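Local coordinates for protein 373aa long hypothetical citrate synthase (Sulfolobus tokodaii, PDB 1VGP) that is of unproven function but belongs to the citrate synthase family, with the mostly helical fold of that family, in an assembly of two chains, at residues Y131-K136 and E323-F327; F226-P232 and Q287-V292; S47-L51 and V337-A341; I165-A169 and Y270-L274. All blocks are in the same frame, centred on the assembly; numbering follows the deposited sequence.

Contact 1 (Y131-K136 and E323-F327); sequences YARLRK and EPDFF
Phe-326 and Asp-325, in the loop between helices 309-319 and 327-346, meet Ala-132 and Arg-135 on the last turns of helix 113-135, so the contact joins a helix end to an interhelical loop of the largely helical citrate synthase fold. Its tight part is apolar. Atom CZ of Phe-326, the far end of the ring, lies 3.4 Å from CA of Ala-132 and 3.6 Å from CD2 of Tyr-131. The two aromatic rings meet rim to rim with centroids 6.0 Å apart, and neither lies over the other. Tyr-131 is buried, and its hydroxyl is hydrogen-bonded to Arg-86 O. Pro-91 of helix 91-105 borders the same region, touching Arg-135, Asp-325 and Phe-326.

Farther along the helix the packing gives way to charge. The side chain of Arg-135 leaves with CG opposite the backbone N (chi1 175°), which sends it along the flank of the Phe-326 ring toward the loop. Guanidinium and ring stand nearly perpendicular: CE2 of Phe-326 presents the ring edge over one guanidinium face, 3.5 Å from NH2 of Arg-135. The loose side belongs to exposed Lys-136 and to Glu-323. Their charged ends, NZ of Lys-136 and OE1 of Glu-323, remain 4.3 Å apart, too far for a salt bridge, while CD and CE of Lys-136 touch OE1 of Glu-323. The firm polar link is a salt bridge: NH2 of Arg-135 bonds weakly to OD1 and OD2 of Asp-325, and NH1 donates to OD1 over 2.7 Å, nearly straight at 169°, in the guanidinium plane but 44° out of the carboxylate plane.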
# COMPACT_ATOMS: atom_id res chain seq x y z
N TYR A 131 -14.31 -16.80 -2.38
CA TYR A 131 -14.70 -15.94 -3.48
C TYR A 131 -14.88 -16.74 -4.76
O TYR A 131 -15.78 -16.45 -5.56
CB TYR A 131 -13.66 -14.84 -3.72
CG TYR A 131 -14.12 -13.83 -4.75
CD1 TYR A 131 -15.34 -13.16 -4.59
CD2 TYR A 131 -13.37 -13.58 -5.89
CE1 TYR A 131 -15.79 -12.26 -5.55
CE2 TYR A 131 -13.81 -12.69 -6.86
CZ TYR A 131 -15.02 -12.04 -6.69
OH TYR A 131 -15.45 -11.14 -7.64
N ALA A 132 -14.02 -17.74 -4.96
CA ALA A 132 -14.06 -18.56 -6.15
C ALA A 132 -15.38 -19.34 -6.26
O ALA A 132 -15.95 -19.46 -7.35
CB ALA A 132 -12.88 -19.52 -6.15
N ARG A 133 -15.86 -19.85 -5.13
CA ARG A 133 -17.14 -20.55 -5.08
C ARG A 133 -18.28 -19.58 -5.34
O ARG A 133 -19.09 -19.77 -6.25
CB ARG A 133 -17.34 -21.20 -3.72
CG ARG A 133 -16.16 -22.02 -3.23
CD ARG A 133 -16.31 -23.48 -3.62
NE ARG A 133 -17.62 -24.00 -3.27
CZ ARG A 133 -18.01 -25.25 -3.46
NH1 ARG A 133 -17.16 -26.15 -3.93
NH2 ARG A 133 -19.26 -25.60 -3.19
N LEU A 134 -18.35 -18.54 -4.52
CA LEU A 134 -19.36 -17.50 -4.66
C LEU A 134 -19.42 -16.98 -6.10
O LEU A 134 -20.49 -16.74 -6.64
CB LEU A 134 -19.05 -16.35 -3.71
CG LEU A 134 -19.77 -16.31 -2.36
CD1 LEU A 134 -20.22 -17.71 -1.96
CD2 LEU A 134 -18.83 -15.72 -1.32
N ARG A 135 -18.26 -16.80 -6.70
CA ARG A 135 -18.20 -16.28 -8.05
C ARG A 135 -18.84 -17.28 -9.01
O ARG A 135 -19.54 -16.89 -9.94
CB ARG A 135 -16.73 -16.03 -8.44
CG ARG A 135 -16.53 -15.59 -9.86
CD ARG A 135 -15.15 -15.98 -10.33
NE ARG A 135 -14.36 -14.81 -10.65
CZ ARG A 135 -13.34 -14.80 -11.50
NH1 ARG A 135 -12.77 -13.64 -11.84
NH2 ARG A 135 -12.87 -15.94 -12.01
N LYS A 136 -18.59 -18.56 -8.78
CA LYS A 136 -19.15 -19.62 -9.62
C LYS A 136 -20.56 -19.99 -9.19
O LYS A 136 -21.11 -20.99 -9.65
CB LYS A 136 -18.26 -20.87 -9.57
CG LYS A 136 -17.23 -20.95 -10.68
CD LYS A 136 -16.62 -22.34 -10.79
CE LYS A 136 -15.45 -22.52 -9.83
NZ LYS A 136 -14.98 -23.94 -9.77
N GLU A 323 -9.10 -20.87 -11.59
CA GLU A 323 -9.21 -20.16 -12.85
C GLU A 323 -8.08 -19.14 -12.91
O GLU A 323 -7.62 -18.62 -11.89
CB GLU A 323 -10.60 -19.52 -12.94
CG GLU A 323 -11.69 -20.44 -12.38
CD GLU A 323 -12.94 -20.47 -13.22
OE1 GLU A 323 -13.93 -21.13 -12.80
OE2 GLU A 323 -12.95 -19.85 -14.31
N PRO A 324 -7.59 -18.88 -14.12
CA PRO A 324 -6.39 -18.07 -14.35
C PRO A 324 -6.30 -16.74 -13.64
O PRO A 324 -5.20 -16.28 -13.34
CB PRO A 324 -6.33 -17.91 -15.87
CG PRO A 324 -7.63 -18.47 -16.38
CD PRO A 324 -8.09 -19.46 -15.38
N ASP A 325 -7.42 -16.09 -13.35
CA ASP A 325 -7.31 -14.78 -12.71
C ASP A 325 -7.26 -14.90 -11.19
O ASP A 325 -7.20 -13.91 -10.47
CB ASP A 325 -8.44 -13.85 -13.15
CG ASP A 325 -9.80 -14.45 -12.97
OD1 ASP A 325 -10.76 -13.93 -13.58
OD2 ASP A 325 -9.92 -15.44 -12.21
N PHE A 326 -7.26 -16.14 -10.72
CA PHE A 326 -7.04 -16.43 -9.31
C PHE A 326 -5.58 -16.76 -9.03
O PHE A 326 -5.16 -16.81 -7.88
CB PHE A 326 -7.92 -17.59 -8.87
CG PHE A 326 -9.27 -17.17 -8.38
CD1 PHE A 326 -9.48 -16.92 -7.03
CD2 PHE A 326 -10.33 -17.00 -9.26
CE1 PHE A 326 -10.72 -16.52 -6.56
CE2 PHE A 326 -11.58 -16.60 -8.81
CZ PHE A 326 -11.78 -16.35 -7.45
N PHE A 327 -4.81 -16.99 -10.08
CA PHE A 327 -3.42 -17.42 -9.93
C PHE A 327 -2.60 -16.46 -9.06
O PHE A 327 -1.96 -16.88 -8.09
CB PHE A 327 -2.75 -17.59 -11.30
CG PHE A 327 -3.32 -18.71 -12.14
CD1 PHE A 327 -2.88 -18.91 -13.45
CD2 PHE A 327 -4.30 -19.57 -11.63
CE1 PHE A 327 -3.40 -19.94 -14.23
CE2 PHE A 327 -4.82 -20.60 -12.41
CZ PHE A 327 -4.37 -20.78 -13.71

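Contact 2 (F226-P232 and Q287-V292); sequences FKEIGSP and QIAEKV
The backbones draw together at Pro-232 and Ile-288, whose CA atoms are 4.6 Å apart, where the chain leaving helix 221-228 turns across the flank of helix 281-300. Ile-288 works with both branches. With CG1 beside the backbone N (chi1 -53°), its CD1 goes under the loop to Pro-232, 3.7 Å from the proline CD, and also meets the backbone of Gly-230 and Ser-231. The other branch, CG2, turns to the C-terminal end of helix 221-228, 3.9 Å from CD1 of Ile-229. That same Ile-229 CD1 continues to CG2 of Val-292, again at 3.9 Å. One turn earlier, Phe-226 lays a ring face against Ala-289, whose CB stands 3.8 Å from the ring centroid and 22° off the normal, a CH-pi contact offset toward the rim. Phe-311 of helix 309-319 meets the Phe-226 ring edge-to-face, which links this pair to a third helix. On the outer side, the bent chain of Lys-291 passes the carbonyl of Pro-232 with its CG and CD. No hydrogen bond spans the two segments, so between them the contact rests on apolar packing, with the lysine's charged end outside that apolar patch.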
# COMPACT_ATOMS: atom_id res chain seq x y z
N PHE A 226 0.38 -22.05 -24.23
CA PHE A 226 0.14 -23.48 -24.47
C PHE A 226 -1.22 -23.67 -25.14
O PHE A 226 -1.38 -24.55 -25.98
CB PHE A 226 0.17 -24.27 -23.16
CG PHE A 226 1.45 -24.14 -22.39
CD1 PHE A 226 2.66 -24.00 -23.04
CD2 PHE A 226 1.43 -24.16 -20.99
CE1 PHE A 226 3.85 -23.88 -22.32
CE2 PHE A 226 2.61 -24.04 -20.26
CZ PHE A 226 3.82 -23.90 -20.93
N LYS A 227 -2.19 -22.86 -24.75
CA LYS A 227 -3.53 -23.00 -25.28
C LYS A 227 -3.57 -22.66 -26.76
O LYS A 227 -4.12 -23.42 -27.56
CB LYS A 227 -4.51 -22.10 -24.50
CG LYS A 227 -5.11 -22.78 -23.26
CD LYS A 227 -5.71 -21.76 -22.28
CE LYS A 227 -6.46 -22.45 -21.14
NZ LYS A 227 -7.32 -23.56 -21.63
N GLU A 228 -2.98 -21.53 -27.16
CA GLU A 228 -3.08 -21.12 -28.55
C GLU A 228 -2.20 -21.91 -29.50
O GLU A 228 -2.56 -22.10 -30.66
CB GLU A 228 -2.83 -19.61 -28.69
CG GLU A 228 -1.50 -19.09 -28.21
CD GLU A 228 -1.47 -17.57 -28.22
OE1 GLU A 228 -2.34 -16.94 -27.57
OE2 GLU A 228 -0.57 -16.99 -28.87
N ILE A 229 -1.05 -22.41 -29.03
CA ILE A 229 -0.41 -23.53 -29.72
C ILE A 229 -1.35 -24.71 -29.61
O ILE A 229 -1.58 -25.22 -28.51
CB ILE A 229 0.93 -23.92 -29.07
CG1 ILE A 229 1.79 -22.67 -28.81
CG2 ILE A 229 1.67 -24.89 -29.98
CD1 ILE A 229 3.02 -22.94 -27.96
N GLY A 230 -1.91 -25.16 -30.72
CA GLY A 230 -2.98 -26.14 -30.61
C GLY A 230 -2.50 -27.54 -30.26
O GLY A 230 -2.70 -28.04 -29.15
N SER A 231 -1.88 -28.19 -31.24
CA SER A 231 -1.20 -29.45 -31.04
C SER A 231 0.22 -29.14 -30.58
O SER A 231 0.63 -27.99 -30.57
CB SER A 231 -1.15 -30.22 -32.37
OG SER A 231 -1.17 -31.62 -32.17
N PRO A 232 0.97 -30.17 -30.16
CA PRO A 232 2.40 -30.01 -29.90
C PRO A 232 3.21 -30.31 -31.16
O PRO A 232 4.39 -30.61 -31.09
CB PRO A 232 2.66 -31.02 -28.79
CG PRO A 232 1.69 -32.10 -29.06
CD PRO A 232 0.45 -31.41 -29.56
N GLN A 287 2.03 -31.65 -22.77
CA GLN A 287 2.83 -32.10 -23.91
C GLN A 287 3.33 -30.92 -24.73
O GLN A 287 4.48 -30.91 -25.17
CB GLN A 287 2.03 -33.04 -24.79
CG GLN A 287 1.42 -34.22 -24.05
CD GLN A 287 0.98 -35.33 -24.99
OE1 GLN A 287 1.74 -36.24 -25.29
NE2 GLN A 287 -0.26 -35.26 -25.46
N ILE A 288 2.46 -29.93 -24.96
CA ILE A 288 2.84 -28.66 -25.57
C ILE A 288 4.05 -28.09 -24.84
O ILE A 288 5.05 -27.71 -25.45
CB ILE A 288 1.72 -27.58 -25.46
CG1 ILE A 288 0.38 -28.11 -26.00
CG2 ILE A 288 2.14 -26.32 -26.20
CD1 ILE A 288 0.40 -28.43 -27.45
N ALA A 289 3.92 -28.02 -23.52
CA ALA A 289 4.88 -27.34 -22.66
C ALA A 289 6.27 -27.98 -22.72
O ALA A 289 7.29 -27.29 -22.73
CB ALA A 289 4.35 -27.34 -21.23
N GLU A 290 6.32 -29.31 -22.75
CA GLU A 290 7.60 -29.98 -22.87
C GLU A 290 8.26 -29.65 -24.20
O GLU A 290 9.44 -29.30 -24.25
CB GLU A 290 7.43 -31.49 -22.73
CG GLU A 290 7.98 -32.02 -21.42
CD GLU A 290 7.54 -33.43 -21.12
OE1 GLU A 290 7.66 -33.86 -19.94
OE2 GLU A 290 7.07 -34.11 -22.06
N LYS A 291 7.48 -29.74 -25.26
CA LYS A 291 7.94 -29.34 -26.58
C LYS A 291 8.49 -27.91 -26.60
O LYS A 291 9.54 -27.65 -27.19
CB LYS A 291 6.79 -29.47 -27.58
CG LYS A 291 6.78 -30.78 -28.32
CD LYS A 291 7.64 -30.72 -29.56
CE LYS A 291 8.12 -32.10 -29.94
NZ LYS A 291 8.63 -32.84 -28.74
N VAL A 292 7.77 -27.00 -25.96
CA VAL A 292 8.23 -25.61 -25.86
C VAL A 292 9.49 -25.52 -25.00
O VAL A 292 10.42 -24.79 -25.35
CB VAL A 292 7.13 -24.71 -25.24
CG1 VAL A 292 7.64 -23.29 -25.11
CG2 VAL A 292 5.89 -24.75 -26.10

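Contact 3 (S47-L51 and V337-A341); sequences SYLIL and VGWVA
Ile-50 and Leu-51 of helix 43-52 pack on Val-337, Val-340 and Ala-341 of helix 327-346, a buried contact between two helices of the citrate synthase fold that run in nearly the same direction. Their local axes are 9.3 Å apart and cross at -25°. The chains converge toward the C-terminal end of the pair, where CA of Leu-51 is 4.8 Å from CA of Ala-341; the small side chain of Ala-341 is consistent with so close an approach.

Most of the contact is methyl on methyl. CG2 of Ile-50 lies 3.6 Å from CB of Ala-341 and also touches CG1 of Val-337, the Ile-50 and Val-337 side chains crossing at about a right angle. Leu-51 extends CD1 onward (chi2 -173°), which leaves CD2 turned to the partner helix. There CD2 comes 3.9 Å from CG1 of Val-340 and rests against the backbone at Val-337 O and Ala-341 N. Ile-121 of helix 113-135 touches both Val-337 and Val-340.

A second kind of meeting sets a polar atom against an apolar one. OG of Ser-47 lies 3.7 Å from CG2 of Val-337, with CG1 of that valine at 3.8 Å from the same oxygen. Ser-47 OG is hydrogen-bonded within its own helix, to Phe-43 O. With its buried hydroxyl thus satisfied and no hydrogen bond across, this part of the helix pair relies on van der Waals packing of isoleucine, leucine and valine branches and the alanine methyl.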
# COMPACT_ATOMS: atom_id res chain seq x y z
N SER A 47 6.87 -22.18 6.73
CA SER A 47 6.43 -20.88 7.20
C SER A 47 7.06 -20.51 8.55
O SER A 47 7.51 -19.38 8.75
CB SER A 47 4.90 -20.84 7.31
OG SER A 47 4.31 -20.92 6.02
N TYR A 48 7.08 -21.47 9.47
CA TYR A 48 7.72 -21.27 10.77
C TYR A 48 9.21 -20.99 10.59
O TYR A 48 9.76 -20.08 11.22
CB TYR A 48 7.52 -22.53 11.63
CG TYR A 48 8.02 -22.39 13.06
CD1 TYR A 48 9.39 -22.37 13.35
CD2 TYR A 48 7.12 -22.26 14.11
CE1 TYR A 48 9.85 -22.22 14.66
CE2 TYR A 48 7.57 -22.10 15.43
CZ TYR A 48 8.93 -22.08 15.70
OH TYR A 48 9.36 -21.87 17.00
N LEU A 49 9.86 -21.78 9.75
CA LEU A 49 11.27 -21.58 9.45
C LEU A 49 11.50 -20.13 9.06
O LEU A 49 12.42 -19.47 9.53
CB LEU A 49 11.71 -22.49 8.29
CG LEU A 49 13.14 -22.31 7.78
CD1 LEU A 49 14.15 -22.62 8.89
CD2 LEU A 49 13.35 -23.21 6.58
N ILE A 50 10.63 -19.64 8.19
CA ILE A 50 10.85 -18.36 7.56
C ILE A 50 10.48 -17.23 8.49
O ILE A 50 11.19 -16.22 8.55
CB ILE A 50 10.09 -18.30 6.21
CG1 ILE A 50 11.03 -18.78 5.11
CG2 ILE A 50 9.59 -16.89 5.92
CD1 ILE A 50 10.43 -18.81 3.75
N LEU A 51 9.40 -17.39 9.25
CA LEU A 51 9.05 -16.37 10.24
C LEU A 51 10.08 -16.28 11.37
O LEU A 51 10.45 -15.19 11.79
CB LEU A 51 7.67 -16.65 10.84
CG LEU A 51 6.42 -16.53 9.96
CD1 LEU A 51 5.19 -16.70 10.83
CD2 LEU A 51 6.39 -15.19 9.26
N VAL A 337 3.37 -14.83 3.72
CA VAL A 337 4.26 -15.34 4.74
C VAL A 337 5.61 -14.64 4.64
O VAL A 337 6.16 -14.20 5.64
CB VAL A 337 4.47 -16.87 4.60
CG1 VAL A 337 5.52 -17.36 5.59
CG2 VAL A 337 3.14 -17.58 4.83
N GLY A 338 6.13 -14.55 3.42
CA GLY A 338 7.35 -13.79 3.20
C GLY A 338 7.25 -12.33 3.63
O GLY A 338 8.15 -11.80 4.27
N TRP A 339 6.15 -11.68 3.28
CA TRP A 339 5.95 -10.29 3.65
C TRP A 339 5.99 -10.10 5.17
O TRP A 339 6.64 -9.19 5.68
CB TRP A 339 4.61 -9.79 3.11
CG TRP A 339 4.53 -9.74 1.63
CD1 TRP A 339 5.57 -9.71 0.75
CD2 TRP A 339 3.33 -9.72 0.83
NE1 TRP A 339 5.10 -9.68 -0.55
CE2 TRP A 339 3.73 -9.69 -0.52
CE3 TRP A 339 1.96 -9.73 1.14
CZ2 TRP A 339 2.81 -9.66 -1.57
CZ3 TRP A 339 1.05 -9.70 0.09
CH2 TRP A 339 1.47 -9.67 -1.25
N VAL A 340 5.29 -10.97 5.89
CA VAL A 340 5.22 -10.86 7.34
C VAL A 340 6.62 -11.01 7.91
O VAL A 340 7.02 -10.26 8.79
CB VAL A 340 4.30 -11.94 7.93
CG1 VAL A 340 4.34 -11.91 9.45
CG2 VAL A 340 2.88 -11.70 7.43
N ALA A 341 7.36 -11.99 7.39
CA ALA A 341 8.72 -12.28 7.84
C ALA A 341 9.62 -11.06 7.71
O ALA A 341 10.32 -10.69 8.65
CB ALA A 341 9.31 -13.45 7.04

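Contact 4 (I165-A169 and Y270-L274); sequences IKSKA and YAKLL
Helices 164-175 and 262-278 form an antiparallel pair, joined through Ile-165 and Ala-169 on one and Tyr-270 and Leu-274 on the other. The local directions differ by 159° and the axes are 10.5 Å apart; the backbones are nearest at Ala-169 and Tyr-270, with CA atoms 5.9 Å apart. Leu-274 divides its two methyls between neighbours. A chi1 of -72° aims its branched end at the partner helix, where CD1 reaches CB of Ala-169 at 3.9 Å, while CD2 touches both CD1 of Ile-165 and the aliphatic CG of Lys-166. The Ile-165 and Leu-274 side chains run past one another in opposite senses, CD1 of the isoleucine 3.9 Å from CD2 of the leucine.

In this all-helical part of the citrate synthase fold the pair sits among other helices: Val-316 and Ser-319 of helix 309-319 touch Leu-274, and Leu-154 and Tyr-158 of helix 149-158 touch Lys-166. Toward the surface, the methyl ends of Ile-165 and Leu-273 come only to 4.4 Å, CD1 to CD2, a slacker meeting than the one around Leu-274.

Tyr-270 leans across Ala-169, its CD2 3.9 Å from the alanine CB, in an oblique approach. The ring then runs on to Lys-168, whose chain, bent at chi2 (-52°), passes the phenol end. The amino group of that lysine has a weak hydrogen bond to Ala-38 O, and its CE carbon lies 3.4 Å from the Tyr-270 OH.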
# COMPACT_ATOMS: atom_id res chain seq x y z
N ILE A 165 -2.02 -36.52 -4.09
CA ILE A 165 -1.03 -35.93 -4.99
C ILE A 165 -1.36 -34.46 -5.20
O ILE A 165 -0.48 -33.61 -5.32
CB ILE A 165 -0.94 -36.63 -6.38
CG1 ILE A 165 -2.10 -36.19 -7.26
CG2 ILE A 165 -0.93 -38.15 -6.23
CD1 ILE A 165 -2.00 -36.68 -8.68
N LYS A 166 -2.65 -34.15 -5.22
CA LYS A 166 -3.09 -32.79 -5.46
C LYS A 166 -2.70 -31.87 -4.31
O LYS A 166 -2.24 -30.75 -4.53
CB LYS A 166 -4.61 -32.76 -5.67
CG LYS A 166 -5.02 -33.18 -7.06
CD LYS A 166 -6.44 -32.74 -7.35
CE LYS A 166 -6.91 -33.22 -8.72
NZ LYS A 166 -8.14 -34.06 -8.63
N SER A 167 -2.87 -32.35 -3.09
CA SER A 167 -2.58 -31.53 -1.92
C SER A 167 -1.08 -31.45 -1.66
O SER A 167 -0.59 -30.49 -1.07
CB SER A 167 -3.29 -32.10 -0.69
OG SER A 167 -2.99 -33.49 -0.56
N LYS A 168 -0.34 -32.47 -2.09
CA LYS A 168 1.12 -32.44 -2.05
C LYS A 168 1.59 -31.32 -2.96
O LYS A 168 2.38 -30.45 -2.57
CB LYS A 168 1.70 -33.76 -2.55
CG LYS A 168 2.96 -34.18 -1.85
CD LYS A 168 4.03 -33.09 -1.83
CE LYS A 168 5.36 -33.66 -1.32
NZ LYS A 168 6.09 -32.78 -0.37
N ALA A 169 1.08 -31.38 -4.19
CA ALA A 169 1.40 -30.43 -5.24
C ALA A 169 1.04 -29.02 -4.80
O ALA A 169 1.81 -28.08 -5.00
CB ALA A 169 0.64 -30.79 -6.51
N TYR A 270 5.46 -32.06 -10.62
CA TYR A 270 4.04 -32.07 -10.25
C TYR A 270 3.13 -31.64 -11.39
O TYR A 270 2.01 -32.11 -11.52
CB TYR A 270 3.80 -31.17 -9.03
CG TYR A 270 4.51 -31.64 -7.78
CD1 TYR A 270 5.70 -31.03 -7.36
CD2 TYR A 270 4.03 -32.73 -7.04
CE1 TYR A 270 6.40 -31.51 -6.26
CE2 TYR A 270 4.73 -33.21 -5.94
CZ TYR A 270 5.91 -32.60 -5.56
OH TYR A 270 6.62 -33.09 -4.48
N ALA A 271 3.63 -30.73 -12.23
CA ALA A 271 2.92 -30.37 -13.44
C ALA A 271 2.71 -31.65 -14.25
O ALA A 271 1.60 -31.99 -14.64
CB ALA A 271 3.74 -29.37 -14.24
N LYS A 272 3.81 -32.35 -14.48
CA LYS A 272 3.80 -33.60 -15.21
C LYS A 272 2.89 -34.65 -14.55
O LYS A 272 2.07 -35.27 -15.24
CB LYS A 272 5.22 -34.11 -15.31
CG LYS A 272 5.41 -35.30 -16.20
CD LYS A 272 6.87 -35.74 -16.14
CE LYS A 272 7.24 -36.60 -17.33
NZ LYS A 272 7.60 -37.98 -16.91
N LEU A 273 3.01 -34.86 -13.24
CA LEU A 273 2.21 -35.89 -12.57
C LEU A 273 0.72 -35.58 -12.65
O LEU A 273 -0.07 -36.44 -13.03
CB LEU A 273 2.60 -36.03 -11.10
CG LEU A 273 2.60 -37.45 -10.51
CD1 LEU A 273 2.58 -37.37 -8.99
CD2 LEU A 273 1.42 -38.26 -11.02
N LEU A 274 0.35 -34.36 -12.29
CA LEU A 274 -1.04 -33.94 -12.31
C LEU A 274 -1.62 -34.09 -13.72
O LEU A 274 -2.70 -34.67 -13.91
CB LEU A 274 -1.16 -32.48 -11.87
CG LEU A 274 -0.94 -32.20 -10.38
CD1 LEU A 274 -0.90 -30.70 -10.12
CD2 LEU A 274 -2.07 -32.84 -9.59

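Overall arrangement
The four contacts spread through one chain. Contacts 2 and 4 touch directly: Lys-272 CE and Glu-290 OE1 are 3.8 Å apart, on helices 262-278 and 281-300, which follow each other in sequence, and the segments of contacts 2 and 4 alternate along the chain. Helix 309-319 borders both. Contact 1 approaches contact 2 to about 6 Å between nearest atoms, though their centres are 25 Å apart. Contact 3 closes the longest span of sequence and lies across the chain's centre from contacts 1 and 2, its centre 36 Å from that of contact 2. Helices 113-135 and 327-346 pass from contact 1 toward contact 3; the nearest atoms of contacts 1 and 3 are about 11 Å apart.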